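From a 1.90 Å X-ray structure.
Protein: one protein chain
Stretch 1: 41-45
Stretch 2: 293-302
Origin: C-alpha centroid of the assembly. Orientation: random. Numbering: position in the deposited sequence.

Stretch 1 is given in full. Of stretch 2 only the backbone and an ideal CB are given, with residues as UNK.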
ATOM      1  N   ASN B  41       4.641   8.786  17.634  1.00 18.85           N
ATOM      2  CA  ASN B  41       4.420   9.753  16.547  1.00 19.29           C
ATOM      3  C   ASN B  41       5.371  10.924  16.751  1.00 16.92           C
ATOM      4  O   ASN B  41       5.189  11.655  17.718  1.00 15.75           O
ATOM      5  CB  ASN B  41       2.981  10.241  16.562  1.00 20.78           C
ATOM      6  CG  ASN B  41       2.586  11.020  15.312  1.00 23.10           C
ATOM      7  OD1 ASN B  41       3.294  11.029  14.300  1.00 21.39           O
ATOM      8  ND2 ASN B  41       1.437  11.664  15.379  1.00 26.04           N
ATOM      9  N   PRO B  42       6.403  11.073  15.906  1.00 16.95           N
ATOM     10  CA  PRO B  42       7.307  12.227  16.111  1.00 18.62           C
ATOM     11  C   PRO B  42       6.539  13.519  16.235  1.00 18.94           C
ATOM     12  O   PRO B  42       5.557  13.709  15.565  1.00 18.20           O
ATOM     13  CB  PRO B  42       8.171  12.213  14.855  1.00 20.25           C
ATOM     14  CG  PRO B  42       8.209  10.762  14.460  1.00 18.41           C
ATOM     15  CD  PRO B  42       6.781  10.346  14.659  1.00 16.44           C
ATOM     16  N   ASP B  43       6.938  14.379  17.177  1.00 18.73           N
ATOM     17  CA  ASP B  43       6.198  15.592  17.396  1.00 18.65           C
ATOM     18  C   ASP B  43       6.770  16.738  16.524  1.00 19.85           C
ATOM     19  O   ASP B  43       6.095  17.678  16.290  1.00 23.74           O
ATOM     20  CB  ASP B  43       6.220  15.952  18.908  1.00 20.52           C
ATOM     21  CG  ASP B  43       7.641  16.092  19.439  1.00 22.31           C
ATOM     22  OD1 ASP B  43       8.416  15.090  19.416  1.00 23.33           O
ATOM     23  OD2 ASP B  43       8.025  17.198  19.835  1.00 24.92           O
ATOM     24  N   LEU B  44       8.011  16.625  16.062  1.00 16.87           N
ATOM     25  CA  LEU B  44       8.679  17.691  15.334  1.00 17.10           C
ATOM     26  C   LEU B  44       8.437  17.531  13.818  1.00 18.24           C
ATOM     27  O   LEU B  44       8.126  16.432  13.368  1.00 17.20           O
ATOM     28  CB  LEU B  44      10.133  17.733  15.639  1.00 17.47           C
ATOM     29  CG  LEU B  44      10.342  18.013  17.122  1.00 21.91           C
ATOM     30  CD1 LEU B  44      11.755  17.813  17.494  1.00 21.42           C
ATOM     31  CD2 LEU B  44       9.863  19.435  17.474  1.00 24.24           C
ATOM     32  N   PRO B  45       8.482  18.656  13.066  1.00 17.99           N
ATOM     33  CA  PRO B  45       8.110  18.614  11.655  1.00 16.26           C
ATOM     34  C   PRO B  45       9.185  17.994  10.765  1.00 15.05           C
ATOM     35  O   PRO B  45      10.353  17.831  11.150  1.00 13.59           O
ATOM     36  CB  PRO B  45       7.905  20.105  11.290  1.00 17.34           C
ATOM     37  CG  PRO B  45       8.838  20.836  12.186  1.00 20.16           C
ATOM     38  CD  PRO B  45       8.823  20.031  13.502  1.00 20.01           C
ATOM     39  N   UNK B 293      21.146  16.333  15.144  1.00 17.79           N
ATOM     40  CA  UNK B 293      20.469  17.324  15.938  1.00 18.11           C
ATOM     41  C   UNK B 293      19.175  16.772  16.583  1.00 17.69           C
ATOM     42  O   UNK B 293      18.894  17.023  17.780  1.00 18.17           O
ATOM     43  CB  UNK B 293      20.153  18.541  15.067  1.00 18.11           C
ATOM     44  N   UNK B 294      18.406  15.994  15.813  1.00 15.16           N
ATOM     45  CA  UNK B 294      17.248  15.351  16.272  1.00 15.57           C
ATOM     46  C   UNK B 294      17.543  14.305  17.363  1.00 14.15           C
ATOM     47  O   UNK B 294      16.849  14.254  18.374  1.00 16.02           O
ATOM     48  CB  UNK B 294      16.532  14.712  15.081  1.00 15.57           C
ATOM     49  N   UNK B 295      18.553  13.494  17.141  1.00 15.75           N
ATOM     50  CA  UNK B 295      19.063  12.638  18.185  1.00 18.00           C
ATOM     51  C   UNK B 295      19.409  13.359  19.529  1.00 19.13           C
ATOM     52  O   UNK B 295      19.163  12.817  20.621  1.00 15.56           O
ATOM     53  CB  UNK B 295      20.310  11.931  17.649  1.00 18.00           C
ATOM     54  N   UNK B 296      19.964  14.569  19.445  1.00 17.46           N
ATOM     55  CA  UNK B 296      20.340  15.307  20.633  1.00 17.98           C
ATOM     56  C   UNK B 296      19.106  15.834  21.340  1.00 15.30           C
ATOM     57  O   UNK B 296      19.093  15.883  22.566  1.00 17.56           O
ATOM     58  CB  UNK B 296      21.286  16.456  20.278  1.00 17.98           C
ATOM     59  N   UNK B 297      18.063  16.198  20.599  1.00 15.09           N
ATOM     60  CA  UNK B 297      16.767  16.557  21.182  1.00 15.48           C
ATOM     61  C   UNK B 297      16.208  15.398  22.016  1.00 18.40           C
ATOM     62  O   UNK B 297      15.760  15.603  23.173  1.00 14.39           O
ATOM     63  CB  UNK B 297      15.776  16.943  20.082  1.00 15.48           C
ATOM     64  N   UNK B 298      16.174  14.196  21.407  1.00 16.43           N
ATOM     65  CA  UNK B 298      15.642  13.047  22.150  1.00 17.29           C
ATOM     66  C   UNK B 298      16.475  12.748  23.380  1.00 16.61           C
ATOM     67  O   UNK B 298      15.896  12.476  24.454  1.00 18.15           O
ATOM     68  CB  UNK B 298      15.583  11.809  21.253  1.00 17.29           C
ATOM     69  N   UNK B 299      17.808  12.795  23.252  1.00 17.55           N
ATOM     70  CA  UNK B 299      18.688  12.528  24.379  1.00 18.81           C
ATOM     71  C   UNK B 299      18.464  13.544  25.538  1.00 20.83           C
ATOM     72  O   UNK B 299      18.446  13.177  26.698  1.00 19.56           O
ATOM     73  CB  UNK B 299      20.144  12.568  23.910  1.00 18.81           C
ATOM     74  N   UNK B 300      18.265  14.805  25.192  1.00 21.03           N
ATOM     75  CA  UNK B 300      17.967  15.804  26.198  1.00 21.26           C
ATOM     76  C   UNK B 300      16.651  15.521  26.907  1.00 18.95           C
ATOM     77  O   UNK B 300      16.537  15.702  28.114  1.00 20.81           O
ATOM     78  CB  UNK B 300      17.930  17.195  25.561  1.00 21.26           C
ATOM     79  N   UNK B 301      15.637  15.109  26.170  1.00 15.67           N
ATOM     80  CA  UNK B 301      14.328  14.820  26.751  1.00 17.94           C
ATOM     81  C   UNK B 301      14.460  13.633  27.682  1.00 16.66           C
ATOM     82  O   UNK B 301      13.936  13.653  28.763  1.00 17.71           O
ATOM     83  CB  UNK B 301      13.284  14.547  25.666  1.00 17.94           C
ATOM     84  N   UNK B 302      15.187  12.607  27.243  1.00 18.58           N
ATOM     85  CA  UNK B 302      15.451  11.426  28.039  1.00 20.42           C
ATOM     86  C   UNK B 302      16.152  11.777  29.350  1.00 21.93           C
ATOM     87  O   UNK B 302      15.711  11.356  30.435  1.00 23.77           O
ATOM     88  CB  UNK B 302      16.295  10.432  27.238  1.00 20.42           C
TER

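Backbone angles near -60/-45 and i-to-i+4 hydrogen bonds, such as the 3.0 Å bond from the N of position 301 to the O of position 297, make stretch 2 one helical segment. Helix geometry therefore excludes little except proline, and stretch 1 must discriminate. It offers the apolar end of L44, the carboxylate of D43 and the ring of P42.

At 293, CB lies out of reach of stretch 1, so almost any helix-compatible residue would suit; it is S293, which makes no contact here.

At 294, CA-to-CB runs sideways and nothing lies within 5.5 Å of the ideal CB. A side chain long enough to reach the L44 methyls could still gain contact, which favours leucine, methionine or isoleucine. The residue is L294; with chi1 t and chi2 p, its CD1 comes to 4.0 Å from L44 CD1.

Positions 295 and 296 are out of reach, and stretch 1 sets no preference. They hold K295 and R296, neither touching it.

At 297, CB points toward stretch 1, and the ideal CB is 4.9 Å from L44 CD1. A methyl so near argues for an aliphatic residue: valine, isoleucine, leucine or methionine. I297 is found, and its CD1 packs 3.9 Å from L44 CD1, so this one leucine methyl touches both 294 and 297.

At 298, CB again points sideways, with its CA 10.3 Å from the CA of P42. Only a long side chain could bridge that gap; an aromatic or a long flexible chain would do, and the nearby carboxylate would tolerate a polar end. Y298 is deposited. Its chi1 is m, and OH arrives 4.1 Å from P42 CB, while D43 OD1 sits near the ring plane at the edge, 4.5 Å from CE1. The hydroxyl has no hydrogen-bonding partner in the model, so the contact is one of packing.

Positions 299 and 300 are out of reach and unconstrained by stretch 1; they are K299 and E300.

At 301, CB points toward stretch 1, but the ideal CB has nothing within 5.5 Å. The D43 carboxylate lies farther along, so a long cationic residue, arginine or lysine, is the strongest candidate. R301 extends with chi2 and chi3 both t. NH1 donates to D43 OD1 at 2.8 Å (165°) and NH2 to D43 OD2 at 2.9 Å (145°), a two-pronged salt bridge. NH2 also lies 4.1 Å from L44 CD1.

Position 302 is out of reach; I302 makes no contact.

Stretch 2 (293-302) SLKRIYKERI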
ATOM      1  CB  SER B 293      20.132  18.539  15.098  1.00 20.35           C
ATOM      2  OG  SER B 293      19.648  19.592  15.892  1.00 19.38           O
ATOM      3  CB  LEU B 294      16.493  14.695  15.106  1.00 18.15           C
ATOM      4  CG  LEU B 294      15.211  14.007  15.427  1.00 17.46           C
ATOM      5  CD1 LEU B 294      14.196  14.905  16.120  1.00 17.94           C
ATOM      6  CD2 LEU B 294      14.650  13.409  14.139  1.00 18.45           C
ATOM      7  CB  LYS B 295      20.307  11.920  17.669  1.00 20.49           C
ATOM      8  CG  LYS B 295      20.871  10.933  18.702  1.00 23.30           C
ATOM      9  CD  LYS B 295      21.717   9.893  18.012  1.00 27.19           C
ATOM     10  CE  LYS B 295      23.195  10.278  18.018  1.00 31.82           C
ATOM     11  NZ  LYS B 295      24.011   9.118  17.579  1.00 37.50           N
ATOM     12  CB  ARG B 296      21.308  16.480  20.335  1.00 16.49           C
ATOM     13  CG  ARG B 296      22.685  16.119  19.811  1.00 18.73           C
ATOM     14  CD  ARG B 296      23.632  17.333  19.875  1.00 19.94           C
ATOM     15  NE  ARG B 296      23.312  18.350  18.850  1.00 21.33           N
ATOM     16  CZ  ARG B 296      23.719  18.287  17.581  1.00 19.45           C
ATOM     17  NH1 ARG B 296      24.553  17.312  17.200  1.00 21.43           N
ATOM     18  NH2 ARG B 296      23.403  19.226  16.725  1.00 18.25           N
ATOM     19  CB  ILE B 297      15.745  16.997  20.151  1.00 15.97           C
ATOM     20  CG1 ILE B 297      16.154  18.367  19.551  1.00 19.28           C
ATOM     21  CG2 ILE B 297      14.338  17.087  20.729  1.00 18.21           C
ATOM     22  CD1 ILE B 297      15.459  18.767  18.275  1.00 20.74           C
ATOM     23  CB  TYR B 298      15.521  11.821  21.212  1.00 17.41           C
ATOM     24  CG  TYR B 298      14.422  11.983  20.192  1.00 14.88           C
ATOM     25  CD1 TYR B 298      13.210  12.575  20.521  1.00 17.48           C
ATOM     26  CD2 TYR B 298      14.593  11.555  18.870  1.00 15.85           C
ATOM     27  CE1 TYR B 298      12.204  12.698  19.600  1.00 18.51           C
ATOM     28  CE2 TYR B 298      13.607  11.682  17.946  1.00 14.59           C
ATOM     29  CZ  TYR B 298      12.413  12.247  18.287  1.00 19.46           C
ATOM     30  OH  TYR B 298      11.387  12.343  17.370  1.00 16.57           O
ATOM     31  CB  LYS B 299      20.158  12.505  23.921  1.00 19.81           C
ATOM     32  CG  LYS B 299      21.211  12.271  25.009  1.00 23.26           C
ATOM     33  CD  LYS B 299      20.949  10.989  25.784  1.00 28.23           C
ATOM     34  CE  LYS B 299      22.050  10.724  26.835  1.00 29.36           C
ATOM     35  NZ  LYS B 299      21.540   9.891  27.951  1.00 32.08           N
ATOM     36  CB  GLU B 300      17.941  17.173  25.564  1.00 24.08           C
ATOM     37  CG  GLU B 300      17.423  18.322  26.404  1.00 26.65           C
ATOM     38  CD  GLU B 300      18.239  18.596  27.643  1.00 37.37           C
ATOM     39  OE1 GLU B 300      19.476  18.335  27.629  1.00 34.28           O
ATOM     40  OE2 GLU B 300      17.634  19.095  28.642  1.00 45.31           O
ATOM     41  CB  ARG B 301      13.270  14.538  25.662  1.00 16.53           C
ATOM     42  CG  ARG B 301      12.850  15.780  24.915  1.00 16.63           C
ATOM     43  CD  ARG B 301      11.938  15.442  23.759  1.00 18.70           C
ATOM     44  NE  ARG B 301      11.553  16.647  23.010  1.00 18.02           N
ATOM     45  CZ  ARG B 301      10.758  16.643  21.954  1.00 20.70           C
ATOM     46  NH1 ARG B 301      10.186  15.505  21.528  1.00 19.59           N
ATOM     47  NH2 ARG B 301      10.449  17.769  21.387  1.00 20.82           N
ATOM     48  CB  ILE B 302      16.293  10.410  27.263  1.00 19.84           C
ATOM     49  CG1 ILE B 302      15.414   9.733  26.206  1.00 17.19           C
ATOM     50  CG2 ILE B 302      16.910   9.374  28.206  1.00 20.46           C
ATOM     51  CD1 ILE B 302      16.246   8.996  25.160  1.00 20.07           C
TER
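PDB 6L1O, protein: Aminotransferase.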